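Local coordinates for Alpha/beta hydrolase fold protein (Chitinophaga pinensis, PDB 4PW0) that is probably a hydrolase of the alpha/beta hydrolase fold, acting through a serine nucleophile, at residues A12-Q17 and R29-P34; N58-G63 and L271-T276; I131-A136 and F227-S232. All coordinates share one frame; numbering follows the deposited sequence. Where two conformers were deposited one is given.

Contact 1 (A12-Q17 and R29-P34); sequences ATAPTQ and RSLGAP
The hydroxyl oxygen of T16 is gripped by two nitrogens of one arginine. R29 NE donates to T16 OG1 over 3.0 Å in a bond that is nearly straight at 161°, and R29 NH2 adds a weak, more bent one to the same T16 OG1 at 3.3 Å. The hydroxyl lies at the edge of the guanidinium, only 9° out of its plane, so both N-H groups on that edge address it. T16 presents OG1 because chi1 of -53° sets this oxygen beside its own backbone N, while R29 runs extended from CG to NE and crosses the threonine side chain obliquely. On the way its methylenes pass the backbone of the other segment, R29 CD lying 3.5 Å from A14 O and R29 CG 3.7 Å from P15 O. The place is the antiparallel end of the alpha/beta hydrolase sheet: residues 12-17 lead into the outermost strand 17-21, which forms a hairpin with strand 24-31, on which R29 to L31 lie. The charge of this buried arginine is probably balanced by D50, which forms a salt bridge to R29 NH2. R187, whose NH1 donates to A14 O, brings its NH2 close to R29 NE, a like-charge approach that D50 would probably ease. D190 accepts from T16 N. A single water is shared by three groups: it donates to P15 O at 2.7 Å and to Q17 OE1, and accepts from S30 N at 3.0 Å. S30 OG has its own partner in Q65. The apolar part of the contact is small, with A14 pointing its CB toward strand 24-31 and meeting L31 CD1 at 3.8 Å.

Contact 2 (N58-G63 and L271-T276); sequences NGLSKG and LFVSQT
The ring of F272 meets the tip of L60 obliquely, CD1 of the leucine lying 4.2 Å from F272 CE2, with the two side chains crossing at about a right angle. T276 was modelled in two conformers, and its contacts are those of the conformer described. One face of the F272 ring carries the hydroxyl of T276, whose OG1 sits 3.2 Å above the plane and over its centre; F265 adds an edge-to-face ring contact. The hydroxyl is probably held there by the helix itself. T276 OG1 donates to F272 O at 2.8 Å from above the carbonyl plane, and the backbone T276 N shares that acceptor, so one carbonyl takes two donors from a single residue one turn later. With OG1 turned back beside its own backbone N (chi1 -60°), the methyl of T276 faces the other helix, where T276 CG2 rests 3.7 Å from L60 CD2. L60 thus divides its branches: CD1 touches both F272 and T276, CD2 the threonine. Beside it, V273 points toward helix 54-61, its CG1 3.9 Å from G59 C. Glycine matters at this point: the helices approach until the CA atoms of G59 and V273 are 6.0 Å apart, and a CB on G59 would collide with that methyl. Further out, K62 curls back so that its NZ donates to N58 O at 3.2 Å. L271 and S274 pack on Y278 of the second subunit. Helices 54-61 and 269-282 pack against each other, with L60 also resting on L66 of the sheet and F272 on I131, V133 and V229, an apolar layer typical of the first and last helices of the alpha/beta hydrolase fold, which share one face of its central sheet.

Contact 3 (I131-A136 and F227-S232); sequences IIVGAA and FVVQGS
Three backbone bonds join I131-G134 to F227-V229 in parallel register. I132 N donates to F227 O at 2.9 Å, V229 N to I132 O at 2.9 Å, and G134 N to V229 O at 3.0 Å, with N-H...O angles of 165-166°. Each acceptor also receives a CA-H contact, as from I131 CA to F227 O. V229 O has a further donor in a water, which in turn accepts from A135 N and so carries the pairing past the strand end, where G134 turns with a positive phi. A136 O is taken by Q117 and W210. The amide of Q230, bent at chi2 (54°), is satisfied at both ends. Its OE1 accepts from G231 N at 2.7 Å, in plane on a lone pair, while Q230 NE2 donates to D234 and to a second water, 2.9 Å away, that donates to A135 O. NE2 also packs 3.6 Å from G134 CA. An alanine in place of Q230 would probably leave D234 without this amide donor, G231 N without its acceptor and that water less firmly placed. Strand 104-109 flanks the pair beyond I131 and V133, strand 252-257 beyond F227-Q230; helix 269-282 lies over the face bearing I131, V133, F227 and V229, and helix 240-248 touches V228 and Q230.

In the fold
The three contacts follow one another across the protein, from the antiparallel edge of the sheet to its parallel core. Contact 1 meets contact 2 where L31 CB packs 3.7 Å from S61 CB, their centres being about 16 Å apart. Contact 2 in turn rests on contact 3, with F272 CE1 at 3.7 Å from V133 CG2 and the centres about 15 Å apart. Contacts 1 and 3 share the sheet without touching, about 14 Å apart at their nearest atoms and on opposite sides of the chain's centre. Contact 3 borders the probable active site: Q230 binds D234, the likely acid of a triad with S110 and H262.

Contact 1 (A12-Q17 and R29-P34)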
loop_
_atom_site.group_PDB
_atom_site.type_symbol
_atom_site.label_atom_id
_atom_site.label_comp_id
_atom_site.label_asym_id
_atom_site.label_seq_id
_atom_site.Cartn_x
_atom_site.Cartn_y
_atom_site.Cartn_z
ATOM N N ALA A 12 -0.445 27.212 5.694
ATOM C CA ALA A 12 -0.564 28.567 5.200
ATOM C C ALA A 12 -0.040 29.605 6.199
ATOM O O ALA A 12 0.463 30.621 5.772
ATOM C CB ALA A 12 -2.023 28.866 4.900
ATOM N N THR A 13 -0.142 29.318 7.509
ATOM C CA THR A 13 0.141 30.333 8.528
ATOM C C THR A 13 1.458 30.169 9.270
ATOM O O THR A 13 1.918 31.129 9.905
ATOM C CB THR A 13 -1.014 30.413 9.540
ATOM O OG1 THR A 13 -1.134 29.196 10.279
ATOM C CG2 THR A 13 -2.307 30.707 8.861
ATOM N N ALA A 14 2.112 29.008 9.181
ATOM C CA ALA A 14 3.335 28.797 9.942
ATOM C C ALA A 14 4.420 29.793 9.454
ATOM O O ALA A 14 4.726 29.854 8.283
ATOM C CB ALA A 14 3.818 27.357 9.787
ATOM N N PRO A 15 5.052 30.581 10.382
ATOM C CA PRO A 15 6.021 31.527 9.911
ATOM C C PRO A 15 7.281 30.822 9.478
ATOM O O PRO A 15 7.633 29.772 10.058
ATOM C CB PRO A 15 6.314 32.396 11.140
ATOM C CG PRO A 15 5.944 31.554 12.278
ATOM C CD PRO A 15 4.772 30.721 11.805
ATOM N N THR A 16 7.966 31.414 8.512
ATOM C CA THR A 16 9.299 30.968 8.178
ATOM C C THR A 16 10.237 31.401 9.318
ATOM O O THR A 16 10.304 32.570 9.688
ATOM C CB THR A 16 9.701 31.472 6.802
ATOM O OG1 THR A 16 8.685 31.096 5.838
ATOM C CG2 THR A 16 11.063 30.921 6.406
ATOM N N GLN A 17 10.908 30.419 9.894
ATOM C CA GLN A 17 11.873 30.593 10.965
ATOM C C GLN A 17 13.279 30.361 10.441
ATOM O O GLN A 17 13.477 29.782 9.361
ATOM C CB GLN A 17 11.567 29.679 12.126
ATOM C CG GLN A 17 10.186 29.910 12.716
ATOM C CD GLN A 17 9.919 29.073 13.952
ATOM O OE1 GLN A 17 9.100 28.134 13.943
ATOM N NE2 GLN A 17 10.622 29.378 15.017
ATOM N N ARG A 29 10.064 25.696 8.717
ATOM C CA ARG A 29 8.760 25.870 9.355
ATOM C C ARG A 29 8.410 24.678 10.205
ATOM O O ARG A 29 8.788 23.535 9.919
ATOM C CB ARG A 29 7.657 26.176 8.333
ATOM C CG ARG A 29 7.949 27.296 7.380
ATOM C CD ARG A 29 6.802 27.633 6.461
ATOM N NE ARG A 29 7.180 28.550 5.424
ATOM C CZ ARG A 29 6.760 28.534 4.167
ATOM N NH1 ARG A 29 5.922 27.582 3.744
ATOM N NH2 ARG A 29 7.214 29.432 3.334
ATOM N N SER A 30 7.693 24.937 11.283
ATOM C CA SER A 30 7.231 23.914 12.191
ATOM C C SER A 30 5.713 23.959 12.222
ATOM O O SER A 30 5.102 25.016 12.492
ATOM C CB SER A 30 7.820 24.086 13.590
ATOM O OG SER A 30 7.445 23.038 14.440
ATOM N N LEU A 31 5.103 22.841 11.851
ATOM C CA LEU A 31 3.668 22.714 11.810
ATOM C C LEU A 31 3.175 21.813 12.883
ATOM O O LEU A 31 3.853 20.882 13.333
ATOM C CB LEU A 31 3.189 22.170 10.464
ATOM C CG LEU A 31 3.193 23.122 9.280
ATOM C CD1 LEU A 31 4.537 23.699 8.924
ATOM C CD2 LEU A 31 2.593 22.415 8.059
ATOM N N GLY A 32 1.924 22.076 13.286
ATOM C CA GLY A 32 1.327 21.281 14.350
ATOM C C GLY A 32 1.824 21.701 15.730
ATOM O O GLY A 32 2.646 22.616 15.885
ATOM N N ALA A 33 1.338 20.981 16.722
ATOM C CA ALA A 33 1.796 21.142 18.099
ATOM C C ALA A 33 3.131 20.451 18.302
ATOM O O ALA A 33 3.342 19.369 17.778
ATOM C CB ALA A 33 0.764 20.545 19.035
ATOM N N PRO A 34 4.040 21.071 19.072
ATOM C CA PRO A 34 5.274 20.370 19.416
ATOM C C PRO A 34 5.021 18.974 19.974
ATOM O O PRO A 34 4.054 18.770 20.710
ATOM C CB PRO A 34 5.945 21.310 20.422
ATOM C CG PRO A 34 5.423 22.668 20.066
ATOM C CD PRO A 34 3.984 22.417 19.684
HETATM O O HOH W 1 7.188 27.793 11.857
#

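Contact 2 (N58-G63 and L271-T276)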
loop_
_atom_site.group_PDB
_atom_site.type_symbol
_atom_site.label_atom_id
_atom_site.label_comp_id
_atom_site.label_asym_id
_atom_site.label_seq_id
_atom_site.Cartn_x
_atom_site.Cartn_y
_atom_site.Cartn_z
ATOM N N ASN A 58 -0.590 19.603 6.360
ATOM C CA ASN A 58 -1.658 19.784 7.339
ATOM C C ASN A 58 -2.152 18.442 7.886
ATOM O O ASN A 58 -2.374 18.275 9.100
ATOM C CB ASN A 58 -2.815 20.606 6.776
ATOM C CG ASN A 58 -2.462 22.074 6.601
ATOM O OD1 ASN A 58 -1.606 22.583 7.321
ATOM N ND2 ASN A 58 -3.076 22.750 5.660
ATOM N N GLY A 59 -2.358 17.474 6.992
ATOM C CA GLY A 59 -2.851 16.202 7.434
ATOM C C GLY A 59 -1.945 15.463 8.412
ATOM O O GLY A 59 -2.387 14.901 9.429
ATOM N N LEU A 60 -0.640 15.451 8.121
ATOM C CA LEU A 60 0.278 14.766 8.980
ATOM C C LEU A 60 0.585 15.551 10.267
ATOM O O LEU A 60 0.893 14.928 11.277
ATOM C CB LEU A 60 1.575 14.417 8.235
ATOM C CG LEU A 60 1.364 13.275 7.219
ATOM C CD1 LEU A 60 2.655 13.116 6.412
ATOM C CD2 LEU A 60 0.950 11.992 7.897
ATOM N N SER A 61 0.470 16.870 10.234
ATOM C CA SER A 61 0.746 17.677 11.429
ATOM C C SER A 61 -0.414 17.689 12.424
ATOM O O SER A 61 -0.256 18.224 13.525
ATOM C CB SER A 61 1.148 19.103 11.070
ATOM O OG SER A 61 0.168 19.832 10.416
ATOM N N LYS A 62 -1.552 17.083 12.079
ATOM C CA LYS A 62 -2.600 16.885 13.071
ATOM C C LYS A 62 -2.162 15.984 14.228
ATOM O O LYS A 62 -2.633 16.119 15.369
ATOM C CB LYS A 62 -3.869 16.316 12.427
ATOM C CG LYS A 62 -4.528 17.253 11.453
ATOM C CD LYS A 62 -4.894 18.581 12.117
ATOM C CE LYS A 62 -5.662 19.497 11.188
ATOM N NZ LYS A 62 -4.756 20.056 10.139
ATOM N N GLY A 63 -1.276 15.061 13.943
ATOM C CA GLY A 63 -0.889 14.063 14.889
ATOM C C GLY A 63 0.536 14.075 15.383
ATOM O O GLY A 63 0.908 13.201 16.154
ATOM N N LEU A 271 -5.197 9.854 0.433
ATOM C CA LEU A 271 -4.812 8.454 0.552
ATOM C C LEU A 271 -3.427 8.376 1.253
ATOM O O LEU A 271 -3.208 7.584 2.171
ATOM C CB LEU A 271 -4.745 7.827 -0.823
ATOM C CG LEU A 271 -4.230 6.409 -0.957
ATOM C CD1 LEU A 271 -5.045 5.421 -0.157
ATOM C CD2 LEU A 271 -4.164 6.004 -2.440
ATOM N N PHE A 272 -2.507 9.202 0.762
ATOM C CA PHE A 272 -1.159 9.222 1.356
ATOM C C PHE A 272 -1.198 9.540 2.847
ATOM O O PHE A 272 -0.536 8.884 3.641
ATOM C CB PHE A 272 -0.270 10.216 0.611
ATOM C CG PHE A 272 1.100 10.331 1.202
ATOM C CD1 PHE A 272 2.044 9.361 0.963
ATOM C CD2 PHE A 272 1.432 11.384 2.037
ATOM C CE1 PHE A 272 3.304 9.441 1.513
ATOM C CE2 PHE A 272 2.695 11.452 2.609
ATOM C CZ PHE A 272 3.640 10.493 2.355
ATOM N N VAL A 273 -1.941 10.592 3.209
ATOM C CA VAL A 273 -2.040 10.950 4.637
ATOM C C VAL A 273 -2.623 9.806 5.446
ATOM O O VAL A 273 -2.118 9.460 6.516
ATOM C CB VAL A 273 -2.850 12.234 4.821
ATOM C CG1 VAL A 273 -3.188 12.443 6.286
ATOM C CG2 VAL A 273 -2.098 13.423 4.261
ATOM N N SER A 274 -3.700 9.189 4.938
ATOM C CA SER A 274 -4.324 8.087 5.669
ATOM C C SER A 274 -3.360 6.934 5.930
ATOM O O SER A 274 -3.230 6.406 7.051
ATOM C CB SER A 274 -5.529 7.591 4.926
ATOM O OG SER A 274 -6.104 6.485 5.614
ATOM N N GLN A 275 -2.629 6.594 4.884
ATOM C CA GLN A 275 -1.666 5.491 5.011
ATOM C C GLN A 275 -0.502 5.825 5.922
ATOM O O GLN A 275 -0.089 4.976 6.758
ATOM C CB GLN A 275 -1.161 5.087 3.635
ATOM C CG GLN A 275 -2.218 4.465 2.786
ATOM C CD GLN A 275 -1.652 3.872 1.523
ATOM O OE1 GLN A 275 -0.639 4.302 1.025
ATOM N NE2 GLN A 275 -2.394 2.873 0.980
ATOM N N THR A 276 0.042 7.036 5.751
ATOM C CA THR A 276 1.218 7.504 6.487
ATOM C C THR A 276 0.921 7.730 7.973
ATOM O O THR A 276 1.747 7.407 8.845
ATOM C CB THR A 276 1.781 8.813 5.846
ATOM O OG1 THR A 276 2.136 8.540 4.500
ATOM C CG2 THR A 276 3.025 9.277 6.567
#

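Contact 3 (I131-A136 and F227-S232)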
loop_
_atom_site.group_PDB
_atom_site.type_symbol
_atom_site.label_atom_id
_atom_site.label_comp_id
_atom_site.label_asym_id
_atom_site.label_seq_id
_atom_site.Cartn_x
_atom_site.Cartn_y
_atom_site.Cartn_z
ATOM N N ILE A 131 9.722 7.262 5.747
ATOM C CA ILE A 131 8.819 7.262 4.583
ATOM C C ILE A 131 9.626 7.721 3.369
ATOM O O ILE A 131 10.289 8.759 3.436
ATOM C CB ILE A 131 7.626 8.196 4.796
ATOM C CG1 ILE A 131 6.866 7.810 6.060
ATOM C CG2 ILE A 131 6.719 8.177 3.568
ATOM C CD1 ILE A 131 6.173 8.985 6.711
ATOM N N ILE A 132 9.562 6.947 2.282
ATOM C CA ILE A 132 10.243 7.235 1.029
ATOM C C ILE A 132 9.164 7.362 -0.038
ATOM O O ILE A 132 8.407 6.415 -0.249
ATOM C CB ILE A 132 11.250 6.145 0.633
ATOM C CG1 ILE A 132 12.338 6.013 1.672
ATOM C CG2 ILE A 132 11.816 6.428 -0.762
ATOM C CD1 ILE A 132 13.235 4.818 1.477
ATOM N N VAL A 133 9.133 8.507 -0.710
ATOM C CA VAL A 133 8.161 8.755 -1.790
ATOM C C VAL A 133 8.927 9.046 -3.066
ATOM O O VAL A 133 9.822 9.894 -3.064
ATOM C CB VAL A 133 7.233 9.929 -1.481
ATOM C CG1 VAL A 133 6.205 10.107 -2.574
ATOM C CG2 VAL A 133 6.599 9.765 -0.107
ATOM N N GLY A 134 8.581 8.371 -4.161
ATOM C CA GLY A 134 9.127 8.765 -5.448
ATOM C C GLY A 134 10.639 8.717 -5.528
ATOM O O GLY A 134 11.257 9.678 -6.037
ATOM N N ALA A 135 11.265 7.645 -5.069
ATOM C CA ALA A 135 12.718 7.571 -5.075
ATOM C C ALA A 135 13.215 6.194 -5.501
ATOM O O ALA A 135 12.503 5.471 -6.215
ATOM C CB ALA A 135 13.288 8.042 -3.745
ATOM N N ALA A 136 14.472 5.879 -5.154
ATOM C CA ALA A 136 15.138 4.709 -5.730
ATOM C C ALA A 136 16.402 4.492 -4.913
ATOM O O ALA A 136 16.919 5.436 -4.316
ATOM C CB ALA A 136 15.495 4.931 -7.203
ATOM N N PHE A 227 8.094 2.977 4.959
ATOM C CA PHE A 227 6.897 2.988 4.129
ATOM C C PHE A 227 7.298 3.608 2.797
ATOM O O PHE A 227 7.749 4.777 2.765
ATOM C CB PHE A 227 5.839 3.820 4.815
ATOM C CG PHE A 227 4.567 3.991 4.044
ATOM C CD1 PHE A 227 4.074 2.967 3.227
ATOM C CD2 PHE A 227 3.857 5.163 4.141
ATOM C CE1 PHE A 227 2.861 3.103 2.564
ATOM C CE2 PHE A 227 2.642 5.302 3.491
ATOM C CZ PHE A 227 2.167 4.297 2.675
ATOM N N VAL A 228 7.183 2.835 1.715
ATOM C CA VAL A 228 7.641 3.259 0.381
ATOM C C VAL A 228 6.370 3.500 -0.445
ATOM O O VAL A 228 5.543 2.600 -0.572
ATOM C CB VAL A 228 8.489 2.176 -0.292
ATOM C CG1 VAL A 228 8.904 2.623 -1.671
ATOM C CG2 VAL A 228 9.722 1.791 0.532
ATOM N N VAL A 229 6.270 4.693 -1.031
ATOM C CA VAL A 229 5.117 5.075 -1.866
ATOM C C VAL A 229 5.615 5.463 -3.264
ATOM O O VAL A 229 6.629 6.167 -3.440
ATOM C CB VAL A 229 4.371 6.266 -1.243
ATOM C CG1 VAL A 229 3.279 6.811 -2.164
ATOM C CG2 VAL A 229 3.794 5.876 0.105
ATOM N N GLN A 230 4.884 5.004 -4.274
ATOM C CA GLN A 230 5.220 5.314 -5.664
ATOM C C GLN A 230 3.967 5.213 -6.527
ATOM O O GLN A 230 2.995 4.559 -6.134
ATOM C CB GLN A 230 6.334 4.356 -6.098
ATOM C CG GLN A 230 6.894 4.504 -7.502
ATOM C CD GLN A 230 7.372 5.904 -7.793
ATOM O OE1 GLN A 230 6.542 6.813 -7.970
ATOM N NE2 GLN A 230 8.668 6.114 -7.889
ATOM N N GLY A 231 3.991 5.884 -7.678
ATOM C CA GLY A 231 2.922 5.746 -8.636
ATOM C C GLY A 231 3.174 4.609 -9.627
ATOM O O GLY A 231 4.253 4.042 -9.659
ATOM N N SER A 232 2.188 4.342 -10.481
ATOM C CA SER A 232 2.291 3.274 -11.450
ATOM C C SER A 232 3.402 3.471 -12.468
ATOM O O SER A 232 3.946 2.479 -12.980
ATOM C CB SER A 232 0.950 3.099 -12.163
ATOM O OG SER A 232 0.495 4.309 -12.778
HETATM O O HOH W 2 10.799 4.149 -7.844
HETATM O O HOH W 3 9.674 5.455 -3.831
#